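PDB 3FLP: SAP-like pentraxin from Limulus polyphemus, which binds two calcium ions per subunit, assembles into doubly stacked heptameric rings and probably acts as a calcium-dependent lectin of the pentraxin family. Local coordinates for residues A[10-13]-A[19-22]; A[26-31]-A[191-196]; A[52-57]-A[147-152]; A[78-83]-A[130-135]. One frame throughout, in Å; residues are numbered along the deposited sequence.

Contact 1: A[10-13]-A[19-22]; sequences SFPG and FPHL
Phe11 meets the chain from Pro20 to Leu22 with one edge of its ring. Two neighbouring ring carbons make apolar contacts: CE1 lies 3.7 Å from His21 CA, which sits in the ring plane, and CZ is as close to Leu22 CG. A first torsion of -65°, with CG anti to the carbonyl carbon, carries the ring alongside residues 20-22, where it crosses the Leu22 side chain at about a right angle. Beyond the ring the two prolines slide past each other in opposite directions, Pro12 CD reaching Pro20 CB at 4.0 Å. Two carbon-to-oxygen contacts accompany these: Phe11 CD1 lies 3.7 Å from Pro20 O, at the ring edge, and Gly13 O comes within 3.7 Å of Pro20 CD. The backbone angles of Gly13 are ones that suit glycine. Within segment 19-22, His21 ND1 donates to Phe19 O (2.9 Å), nearly along the C=O axis and in the imidazole plane, fixing the ring's rotation. In the pentraxin sandwich, strand 7-11 belongs to the sheet that also holds 161-169 and 207-211, whereas strand 21-24 runs between 139-142 and 201-204 in the other, and Val207 touches both Phe11 and Pro20.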
loop_
_atom_site.group_PDB
_atom_site.type_symbol
_atom_site.label_atom_id
_atom_site.label_comp_id
_atom_site.label_asym_id
_atom_site.label_seq_id
_atom_site.Cartn_x
_atom_site.Cartn_y
_atom_site.Cartn_z
ATOM N N SER A 10 -6.222 24.436 36.065
ATOM C CA SER A 10 -6.238 25.864 36.343
ATOM C C SER A 10 -6.169 26.077 37.850
ATOM O O SER A 10 -6.926 25.467 38.605
ATOM C CB SER A 10 -7.519 26.511 35.799
ATOM O OG SER A 10 -7.603 26.377 34.392
ATOM N N PHE A 11 -5.239 26.928 38.272
ATOM C CA PHE A 11 -5.057 27.278 39.678
ATOM C C PHE A 11 -5.623 28.696 39.725
ATOM O O PHE A 11 -4.914 29.665 39.477
ATOM C CB PHE A 11 -3.562 27.253 40.019
ATOM C CG PHE A 11 -2.945 25.879 39.918
ATOM C CD1 PHE A 11 -2.990 25.001 40.996
ATOM C CD2 PHE A 11 -2.366 25.448 38.729
ATOM C CE1 PHE A 11 -2.468 23.709 40.890
ATOM C CE2 PHE A 11 -1.844 24.161 38.611
ATOM C CZ PHE A 11 -1.896 23.288 39.695
ATOM N N PRO A 12 -6.924 28.821 40.041
ATOM C CA PRO A 12 -7.734 30.043 40.138
ATOM C C PRO A 12 -7.150 31.253 40.846
ATOM O O PRO A 12 -7.171 32.368 40.317
ATOM C CB PRO A 12 -9.014 29.559 40.820
ATOM C CG PRO A 12 -9.078 28.106 40.447
ATOM C CD PRO A 12 -7.654 27.686 40.635
ATOM N N GLY A 13 -6.646 31.035 42.051
ATOM C CA GLY A 13 -6.100 32.124 42.835
ATOM C C GLY A 13 -6.121 31.642 44.270
ATOM O O GLY A 13 -7.014 30.888 44.665
ATOM N N PHE A 19 -6.142 26.957 49.217
ATOM C CA PHE A 19 -4.876 26.851 48.492
ATOM C C PHE A 19 -4.971 25.822 47.358
ATOM O O PHE A 19 -4.619 24.653 47.532
ATOM C CB PHE A 19 -3.736 26.444 49.444
ATOM C CG PHE A 19 -3.564 27.358 50.630
ATOM C CD1 PHE A 19 -4.322 27.175 51.787
ATOM C CD2 PHE A 19 -2.637 28.398 50.594
ATOM C CE1 PHE A 19 -4.155 28.019 52.893
ATOM C CE2 PHE A 19 -2.464 29.246 51.690
ATOM C CZ PHE A 19 -3.223 29.058 52.840
ATOM N N PRO A 20 -5.457 26.237 46.181
ATOM C CA PRO A 20 -5.552 25.264 45.086
ATOM C C PRO A 20 -4.190 24.624 44.800
ATOM O O PRO A 20 -3.181 25.320 44.689
ATOM C CB PRO A 20 -6.088 26.101 43.918
ATOM C CG PRO A 20 -5.651 27.503 44.262
ATOM C CD PRO A 20 -5.884 27.575 45.743
ATOM N N HIS A 21 -4.162 23.300 44.701
ATOM C CA HIS A 21 -2.906 22.605 44.446
ATOM C C HIS A 21 -3.101 21.154 44.036
ATOM O O HIS A 21 -4.198 20.606 44.101
ATOM C CB HIS A 21 -2.024 22.608 45.703
ATOM C CG HIS A 21 -2.514 21.693 46.786
ATOM N ND1 HIS A 21 -3.609 21.985 47.574
ATOM C CD2 HIS A 21 -2.067 20.483 47.203
ATOM C CE1 HIS A 21 -3.813 20.999 48.430
ATOM N NE2 HIS A 21 -2.889 20.075 48.227
ATOM N N LEU A 22 -2.000 20.542 43.627
ATOM C CA LEU A 22 -1.972 19.139 43.252
ATOM C C LEU A 22 -0.879 18.526 44.121
ATOM O O LEU A 22 0.104 19.194 44.446
ATOM C CB LEU A 22 -1.569 18.958 41.785
ATOM C CG LEU A 22 -2.290 19.717 40.671
ATOM C CD1 LEU A 22 -1.788 19.199 39.317
ATOM C CD2 LEU A 22 -3.783 19.515 40.789
#

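Contact 2: A[26-31]-A[191-196]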
loop_
_atom_site.group_PDB
_atom_site.type_symbol
_atom_site.label_atom_id
_atom_site.label_comp_id
_atom_site.label_asym_id
_atom_site.label_seq_id
_atom_site.Cartn_x
_atom_site.Cartn_y
_atom_site.Cartn_z
ATOM N N GLN A 26 2.582 9.315 44.629
ATOM C CA GLN A 26 3.815 8.570 44.821
ATOM C C GLN A 26 5.003 9.500 45.045
ATOM O O GLN A 26 5.188 10.478 44.317
ATOM C CB GLN A 26 4.062 7.666 43.601
ATOM C CG GLN A 26 5.277 6.755 43.703
ATOM C CD GLN A 26 5.358 5.756 42.553
ATOM O OE1 GLN A 26 4.892 6.030 41.449
ATOM N NE2 GLN A 26 5.964 4.601 42.805
ATOM N N THR A 27 5.799 9.206 46.070
ATOM C CA THR A 27 6.973 10.023 46.355
ATOM C C THR A 27 8.052 9.689 45.328
ATOM O O THR A 27 8.050 8.608 44.733
ATOM C CB THR A 27 7.523 9.766 47.781
ATOM O OG1 THR A 27 7.943 8.401 47.902
ATOM C CG2 THR A 27 6.456 10.060 48.820
ATOM N N LEU A 28 8.973 10.620 45.120
ATOM C CA LEU A 28 10.032 10.421 44.146
ATOM C C LEU A 28 11.159 9.551 44.687
ATOM O O LEU A 28 11.298 9.372 45.899
ATOM C CB LEU A 28 10.606 11.777 43.718
ATOM C CG LEU A 28 9.628 12.809 43.155
ATOM C CD1 LEU A 28 10.393 14.038 42.682
ATOM C CD2 LEU A 28 8.857 12.203 42.008
ATOM N N PRO A 29 11.959 8.967 43.785
ATOM C CA PRO A 29 13.078 8.128 44.221
ATOM C C PRO A 29 14.221 9.104 44.479
ATOM O O PRO A 29 14.065 10.306 44.248
ATOM C CB PRO A 29 13.349 7.262 42.998
ATOM C CG PRO A 29 13.083 8.227 41.865
ATOM C CD PRO A 29 11.794 8.910 42.320
ATOM N N ALA A 30 15.352 8.611 44.966
ATOM C CA ALA A 30 16.501 9.479 45.190
ATOM C C ALA A 30 16.984 9.882 43.796
ATOM O O ALA A 30 16.982 9.054 42.881
ATOM C CB ALA A 30 17.604 8.717 45.923
ATOM N N VAL A 31 17.378 11.140 43.618
ATOM C CA VAL A 31 17.867 11.587 42.311
ATOM C C VAL A 31 19.077 12.492 42.473
ATOM O O VAL A 31 19.200 13.202 43.475
ATOM C CB VAL A 31 16.796 12.403 41.516
ATOM C CG1 VAL A 31 15.531 11.567 41.290
ATOM C CG2 VAL A 31 16.463 13.694 42.261
ATOM N N GLY A 191 8.118 12.227 30.687
ATOM C CA GLY A 191 9.159 12.045 31.682
ATOM C C GLY A 191 9.115 10.657 32.300
ATOM O O GLY A 191 8.047 10.045 32.363
ATOM N N ASN A 192 10.266 10.160 32.755
ATOM C CA ASN A 192 10.339 8.837 33.369
ATOM C C ASN A 192 10.031 8.881 34.872
ATOM O O ASN A 192 9.727 7.862 35.471
ATOM C CB ASN A 192 11.724 8.201 33.134
ATOM C CG ASN A 192 12.833 8.868 33.945
ATOM O OD1 ASN A 192 12.981 10.094 33.946
ATOM N ND2 ASN A 192 13.625 8.059 34.626
ATOM N N VAL A 193 10.120 10.063 35.474
ATOM C CA VAL A 193 9.824 10.217 36.897
ATOM C C VAL A 193 8.341 10.570 37.015
ATOM O O VAL A 193 7.589 9.911 37.730
ATOM C CB VAL A 193 10.691 11.335 37.515
ATOM C CG1 VAL A 193 10.332 11.532 38.975
ATOM C CG2 VAL A 193 12.162 10.975 37.381
ATOM N N ILE A 194 7.927 11.614 36.302
ATOM C CA ILE A 194 6.530 12.032 36.281
ATOM C C ILE A 194 6.114 12.248 34.832
ATOM O O ILE A 194 6.770 12.982 34.094
ATOM C CB ILE A 194 6.286 13.365 37.041
ATOM C CG1 ILE A 194 6.399 13.146 38.551
ATOM C CG2 ILE A 194 4.898 13.912 36.711
ATOM C CD1 ILE A 194 6.160 14.414 39.362
ATOM N N SER A 195 5.040 11.581 34.426
ATOM C CA SER A 195 4.504 11.728 33.084
ATOM C C SER A 195 3.092 12.271 33.280
ATOM O O SER A 195 2.270 11.636 33.934
ATOM C CB SER A 195 4.463 10.379 32.359
ATOM O OG SER A 195 3.865 10.523 31.078
ATOM N N TRP A 196 2.828 13.451 32.727
ATOM C CA TRP A 196 1.535 14.103 32.871
ATOM C C TRP A 196 0.333 13.183 32.652
ATOM O O TRP A 196 0.208 12.543 31.613
ATOM C CB TRP A 196 1.443 15.291 31.915
ATOM C CG TRP A 196 0.266 16.198 32.181
ATOM C CD1 TRP A 196 -0.629 16.674 31.265
ATOM C CD2 TRP A 196 -0.079 16.811 33.431
ATOM N NE1 TRP A 196 -1.502 17.553 31.862
ATOM C CE2 TRP A 196 -1.186 17.658 33.190
ATOM C CE3 TRP A 196 0.444 16.732 34.727
ATOM C CZ2 TRP A 196 -1.777 18.422 34.200
ATOM C CZ3 TRP A 196 -0.144 17.490 35.731
ATOM C CH2 TRP A 196 -1.242 18.326 35.460
#
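Leu28 and Val193 supply the tight part of this contact: Leu28 CD2 stands 3.4 Å from Val193 CG1, closer than an ordinary van der Waals approach, and the two side chains cross at about a right angle. Val193 CB points toward 26-31, and CG1, anti to the backbone N (177°), is the methyl that touches. Ile194 joins less closely, its CG1 at 4.3 Å from the same Leu28 CD2. Both valine and isoleucine face Val168 of the neighbouring strand 161-169, a classic beta bulge. With the bulge, Val193 and Ile194 both lie beside Leu28, at the loop that passes from strand 21-24 to strand 33-42, that is, from one sheet of the pentraxin sandwich to the other. Packing is looser at Pro29, whose CD is 4.5 Å from Val193 CG1 and which also packs on Gln26 of a neighbouring subunit. Asn192, beside Val193, is exposed, with its ND2 bonded to Asp170 OD1 and its side chain against His213 of another subunit. On the loop side, Gln26 belongs instead to a subunit interface, where its NE2 bonds to Thr27 O of a neighbouring subunit and the reciprocal bond is made in return.

Contact 3: A[52-57]-A[147-152]; sequences SCATSN and DKIGGG. With CA (calcium ion), chain O; CA (calcium ion), chain P.
Asp147 OD1 is shared by two calcium ions, at 2.4 Å from the ion of chain O and 2.6 Å from the ion of chain P, while Asp147 OD2 binds the latter at 2.4 Å. This makes the carboxylate bidentate on one ion and bridging between both, the core of the pentraxin double-calcium site. Asp59, Asn60, Glu145 and Gln146 complete the first ion's protein ligands, and Glu145, Glu154 and Glu157 those of the second. A water on the chain P ion also donates to Gly152 O (2.7 Å), linking Gly152 to the metal through water. Between Asp147 and Gly152 the chain folds into a type II turn, closed by Gly151 N to Lys148 O at 3.0 Å, with Gly150 at positive phi. The turn presents Ile149 to the end of strand 48-55. The Gln146 amide links the two segments, with OE1 bonded to Gly150 N and NE2 to Ser52 OG. Direct contact across the segments falls to the isoleucine: its bent chain (chi1 -59°, chi2 -54°) sets CD1 against the backbone of residues 54-56, so that Ile149 CD1 lies 3.2 Å from Ala54 O and 3.9 Å from Ala54 CB.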
loop_
_atom_site.group_PDB
_atom_site.type_symbol
_atom_site.label_atom_id
_atom_site.label_comp_id
_atom_site.label_asym_id
_atom_site.label_seq_id
_atom_site.Cartn_x
_atom_site.Cartn_y
_atom_site.Cartn_z
ATOM N N SER A 52 7.173 22.043 43.742
ATOM C CA SER A 52 7.736 21.987 45.091
ATOM C C SER A 52 7.934 20.546 45.559
ATOM O O SER A 52 6.986 19.762 45.588
ATOM C CB SER A 52 6.799 22.727 46.062
ATOM O OG SER A 52 7.112 22.460 47.419
ATOM N N CYS A 53 9.168 20.207 45.925
ATOM C CA CYS A 53 9.494 18.867 46.401
ATOM C C CYS A 53 10.028 18.931 47.831
ATOM O O CYS A 53 10.968 19.669 48.119
ATOM C CB CYS A 53 10.539 18.216 45.498
ATOM S SG CYS A 53 10.975 16.544 46.023
ATOM N N ALA A 54 9.434 18.144 48.723
ATOM C CA ALA A 54 9.847 18.153 50.114
ATOM C C ALA A 54 9.983 16.771 50.745
ATOM O O ALA A 54 9.215 15.861 50.436
ATOM C CB ALA A 54 8.859 18.977 50.925
ATOM N N THR A 55 10.973 16.630 51.627
ATOM C CA THR A 55 11.197 15.391 52.368
ATOM C C THR A 55 10.974 15.723 53.845
ATOM O O THR A 55 10.873 16.893 54.211
ATOM C CB THR A 55 12.632 14.838 52.182
ATOM O OG1 THR A 55 13.594 15.857 52.491
ATOM C CG2 THR A 55 12.830 14.351 50.755
ATOM N N SER A 56 10.895 14.703 54.693
ATOM C CA SER A 56 10.654 14.930 56.123
ATOM C C SER A 56 11.640 15.902 56.781
ATOM O O SER A 56 11.247 16.736 57.598
ATOM C CB SER A 56 10.671 13.598 56.882
ATOM O OG SER A 56 11.914 12.937 56.709
ATOM N N ASN A 57 12.908 15.803 56.405
ATOM C CA ASN A 57 13.965 16.643 56.962
ATOM C C ASN A 57 14.257 17.921 56.172
ATOM O O ASN A 57 15.035 18.765 56.623
ATOM C CB ASN A 57 15.257 15.834 57.012
ATOM C CG ASN A 57 15.681 15.347 55.624
ATOM O OD1 ASN A 57 14.942 14.607 54.959
ATOM N ND2 ASN A 57 16.864 15.771 55.175
ATOM N N ASP A 147 5.974 23.836 53.355
ATOM C CA ASP A 147 6.795 24.150 54.523
ATOM C C ASP A 147 6.724 22.912 55.410
ATOM O O ASP A 147 7.363 22.826 56.458
ATOM C CB ASP A 147 6.279 25.383 55.265
ATOM C CG ASP A 147 6.662 26.669 54.570
ATOM O OD1 ASP A 147 7.686 26.662 53.854
ATOM O OD2 ASP A 147 5.958 27.686 54.743
ATOM N N LYS A 148 5.928 21.954 54.947
ATOM C CA LYS A 148 5.741 20.665 55.599
ATOM C C LYS A 148 5.252 19.748 54.481
ATOM O O LYS A 148 4.732 20.225 53.465
ATOM C CB LYS A 148 4.697 20.736 56.716
ATOM C CG LYS A 148 3.330 21.176 56.243
ATOM C CD LYS A 148 2.209 20.692 57.162
ATOM C CE LYS A 148 2.343 21.231 58.572
ATOM N NZ LYS A 148 1.141 20.874 59.376
ATOM N N ILE A 149 5.427 18.441 54.645
ATOM C CA ILE A 149 4.987 17.505 53.611
ATOM C C ILE A 149 3.511 17.701 53.253
ATOM O O ILE A 149 2.628 17.496 54.082
ATOM C CB ILE A 149 5.179 16.044 54.053
ATOM C CG1 ILE A 149 6.656 15.782 54.357
ATOM C CG2 ILE A 149 4.661 15.105 52.967
ATOM C CD1 ILE A 149 7.591 16.154 53.220
ATOM N N GLY A 150 3.255 18.104 52.013
ATOM C CA GLY A 150 1.893 18.303 51.549
ATOM C C GLY A 150 1.126 19.448 52.184
ATOM O O GLY A 150 -0.097 19.508 52.067
ATOM N N GLY A 151 1.823 20.370 52.843
ATOM C CA GLY A 151 1.124 21.471 53.480
ATOM C C GLY A 151 1.980 22.652 53.886
ATOM O O GLY A 151 3.074 22.853 53.352
ATOM N N GLY A 152 1.469 23.435 54.839
ATOM C CA GLY A 152 2.175 24.615 55.312
ATOM C C GLY A 152 2.295 25.644 54.203
ATOM O O GLY A 152 3.302 26.340 54.098
HETATM CA CA CA O . 9.230 25.719 52.239
HETATM CA CA CA P . 6.677 28.665 52.622
HETATM O O HOH W 1 4.532 27.775 52.170
HETATM O O HOH W 2 10.219 27.826 52.547
HETATM O O HOH W 3 8.670 29.931 52.519
#

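Contact 4: A[78-83]-A[130-135]; sequences LQVNAS and KGHQIS
Val80, the last residue of strand 73-80, touches His132 through CG1, which approaches the imidazole CD2 obliquely at 3.7 Å. Val80 N donates to Ser83 OG (3.1 Å), across the turn that follows. Asn81 comes next and makes the main contact. Its CB sits 3.6 Å from the centroid of the His132 ring and only 11° off the ring normal, a CH-pi contact over the centre of one face. The amide continues the overlap: its plane is tilted by 23° from that of the ring, so the two groups stack, with Asn81 OD1 3.1 Å from His132 CE1. Both side chains extend with CG anti to the backbone N (chi1 -160° for Asn81), which brings amide and imidazole face to face from the two segments. Asn81 and Ala82 take positive phi as the central pair of a type I' turn, which Ser83 N closes onto Val80 O at 3.0 Å. The imidazole's polar edge has its own partner, NE2 being bonded to Gln61 OE1, and this would steady the face on which Asn81 rests. Strand 73-80 runs between 86-90 and 60-68, the strand that carries Gln61; from the other sheet of the sandwich, Trp106 of strand 100-107 touches both Val80 and Ile134.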
loop_
_atom_site.group_PDB
_atom_site.type_symbol
_atom_site.label_atom_id
_atom_site.label_comp_id
_atom_site.label_asym_id
_atom_site.label_seq_id
_atom_site.Cartn_x
_atom_site.Cartn_y
_atom_site.Cartn_z
ATOM N N LEU A 78 15.272 28.720 40.693
ATOM C CA LEU A 78 15.442 27.374 41.191
ATOM C C LEU A 78 16.068 27.422 42.580
ATOM O O LEU A 78 16.940 28.248 42.855
ATOM C CB LEU A 78 16.357 26.572 40.261
ATOM C CG LEU A 78 16.679 25.143 40.727
ATOM C CD1 LEU A 78 15.389 24.317 40.785
ATOM C CD2 LEU A 78 17.689 24.497 39.781
ATOM N N GLN A 79 15.610 26.539 43.456
ATOM C CA GLN A 79 16.154 26.445 44.790
ATOM C C GLN A 79 16.362 24.957 45.050
ATOM O O GLN A 79 15.464 24.154 44.805
ATOM C CB GLN A 79 15.192 27.062 45.821
ATOM C CG GLN A 79 15.554 26.719 47.261
ATOM C CD GLN A 79 14.753 27.493 48.304
ATOM O OE1 GLN A 79 14.693 27.088 49.467
ATOM N NE2 GLN A 79 14.153 28.608 47.903
ATOM N N VAL A 80 17.559 24.596 45.502
ATOM C CA VAL A 80 17.878 23.202 45.800
ATOM C C VAL A 80 18.457 23.087 47.205
ATOM O O VAL A 80 19.338 23.852 47.596
ATOM C CB VAL A 80 18.906 22.610 44.798
ATOM C CG1 VAL A 80 19.224 21.161 45.175
ATOM C CG2 VAL A 80 18.359 22.683 43.382
ATOM N N ASN A 81 17.946 22.123 47.957
ATOM C CA ASN A 81 18.385 21.878 49.325
ATOM C C ASN A 81 18.449 23.156 50.164
ATOM O O ASN A 81 19.467 23.467 50.777
ATOM C CB ASN A 81 19.747 21.177 49.332
ATOM C CG ASN A 81 20.035 20.479 50.656
ATOM O OD1 ASN A 81 19.191 19.747 51.172
ATOM N ND2 ASN A 81 21.234 20.691 51.206
ATOM N N ALA A 82 17.340 23.891 50.174
ATOM C CA ALA A 82 17.210 25.134 50.932
ATOM C C ALA A 82 18.243 26.212 50.614
ATOM O O ALA A 82 18.549 27.050 51.457
ATOM C CB ALA A 82 17.207 24.838 52.442
ATOM N N SER A 83 18.785 26.189 49.405
ATOM C CA SER A 83 19.734 27.212 48.999
ATOM C C SER A 83 18.896 28.465 48.760
ATOM O O SER A 83 17.672 28.434 48.892
ATOM C CB SER A 83 20.400 26.824 47.683
ATOM O OG SER A 83 19.452 26.844 46.623
ATOM N N LYS A 130 25.497 21.730 44.115
ATOM C CA LYS A 130 26.618 20.913 43.677
ATOM C C LYS A 130 26.945 19.837 44.704
ATOM O O LYS A 130 27.132 20.129 45.889
ATOM C CB LYS A 130 27.844 21.788 43.417
ATOM C CG LYS A 130 29.067 21.003 42.977
ATOM C CD LYS A 130 30.131 21.916 42.394
ATOM C CE LYS A 130 31.399 21.145 42.070
ATOM N NZ LYS A 130 32.225 21.875 41.064
ATOM N N GLY A 131 27.006 18.590 44.237
ATOM C CA GLY A 131 27.296 17.473 45.113
ATOM C C GLY A 131 26.075 17.030 45.906
ATOM O O GLY A 131 26.137 16.076 46.678
ATOM N N HIS A 132 24.955 17.719 45.722
ATOM C CA HIS A 132 23.751 17.358 46.452
ATOM C C HIS A 132 22.929 16.287 45.752
ATOM O O HIS A 132 22.774 16.300 44.534
ATOM C CB HIS A 132 22.851 18.576 46.677
ATOM C CG HIS A 132 21.592 18.257 47.422
ATOM N ND1 HIS A 132 21.584 17.921 48.760
ATOM C CD2 HIS A 132 20.303 18.197 47.012
ATOM C CE1 HIS A 132 20.344 17.670 49.143
ATOM N NE2 HIS A 132 19.548 17.830 48.101
ATOM N N GLN A 133 22.407 15.362 46.546
ATOM C CA GLN A 133 21.556 14.294 46.050
ATOM C C GLN A 133 20.251 14.396 46.822
ATOM O O GLN A 133 20.245 14.323 48.048
ATOM C CB GLN A 133 22.171 12.922 46.316
ATOM C CG GLN A 133 23.363 12.585 45.443
ATOM C CD GLN A 133 23.859 11.172 45.681
ATOM O OE1 GLN A 133 23.071 10.219 45.681
ATOM N NE2 GLN A 133 25.169 11.026 45.881
ATOM N N ILE A 134 19.150 14.581 46.110
ATOM C CA ILE A 134 17.856 14.677 46.768
ATOM C C ILE A 134 17.528 13.304 47.346
ATOM O O ILE A 134 17.436 12.317 46.616
ATOM C CB ILE A 134 16.762 15.121 45.767
ATOM C CG1 ILE A 134 17.117 16.506 45.215
ATOM C CG2 ILE A 134 15.401 15.145 46.449
ATOM C CD1 ILE A 134 16.216 16.978 44.106
ATOM N N SER A 135 17.368 13.242 48.663
ATOM C CA SER A 135 17.069 11.981 49.320
ATOM C C SER A 135 15.732 11.404 48.858
ATOM O O SER A 135 14.822 12.139 48.472
ATOM C CB SER A 135 17.087 12.166 50.840
ATOM O OG SER A 135 16.582 13.438 51.194
#

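From the N terminus, contact 1 closes first, a short loop joining strands 7-11 and 21-24 of the two sheets, before any other opens. Contact 2 opens just beyond and closes last, bringing residues 26-31 to the bulge at Val193 and Ile194, so that contacts 3 and 4 both fall within its span. Contact 3 runs from the end of strand 48-55 to the calcium loop at 147-152, and contact 4, tying the turn after strand 73-80 to the 130-135 loop, lies wholly within that interval; none cross. Neighbours meet in space as well: Leu22 packs on Trp196, Leu28 on Cys53 and Thr55 on Ser135, while Val31 O probably accepts a hydrogen bond from Ile134 N.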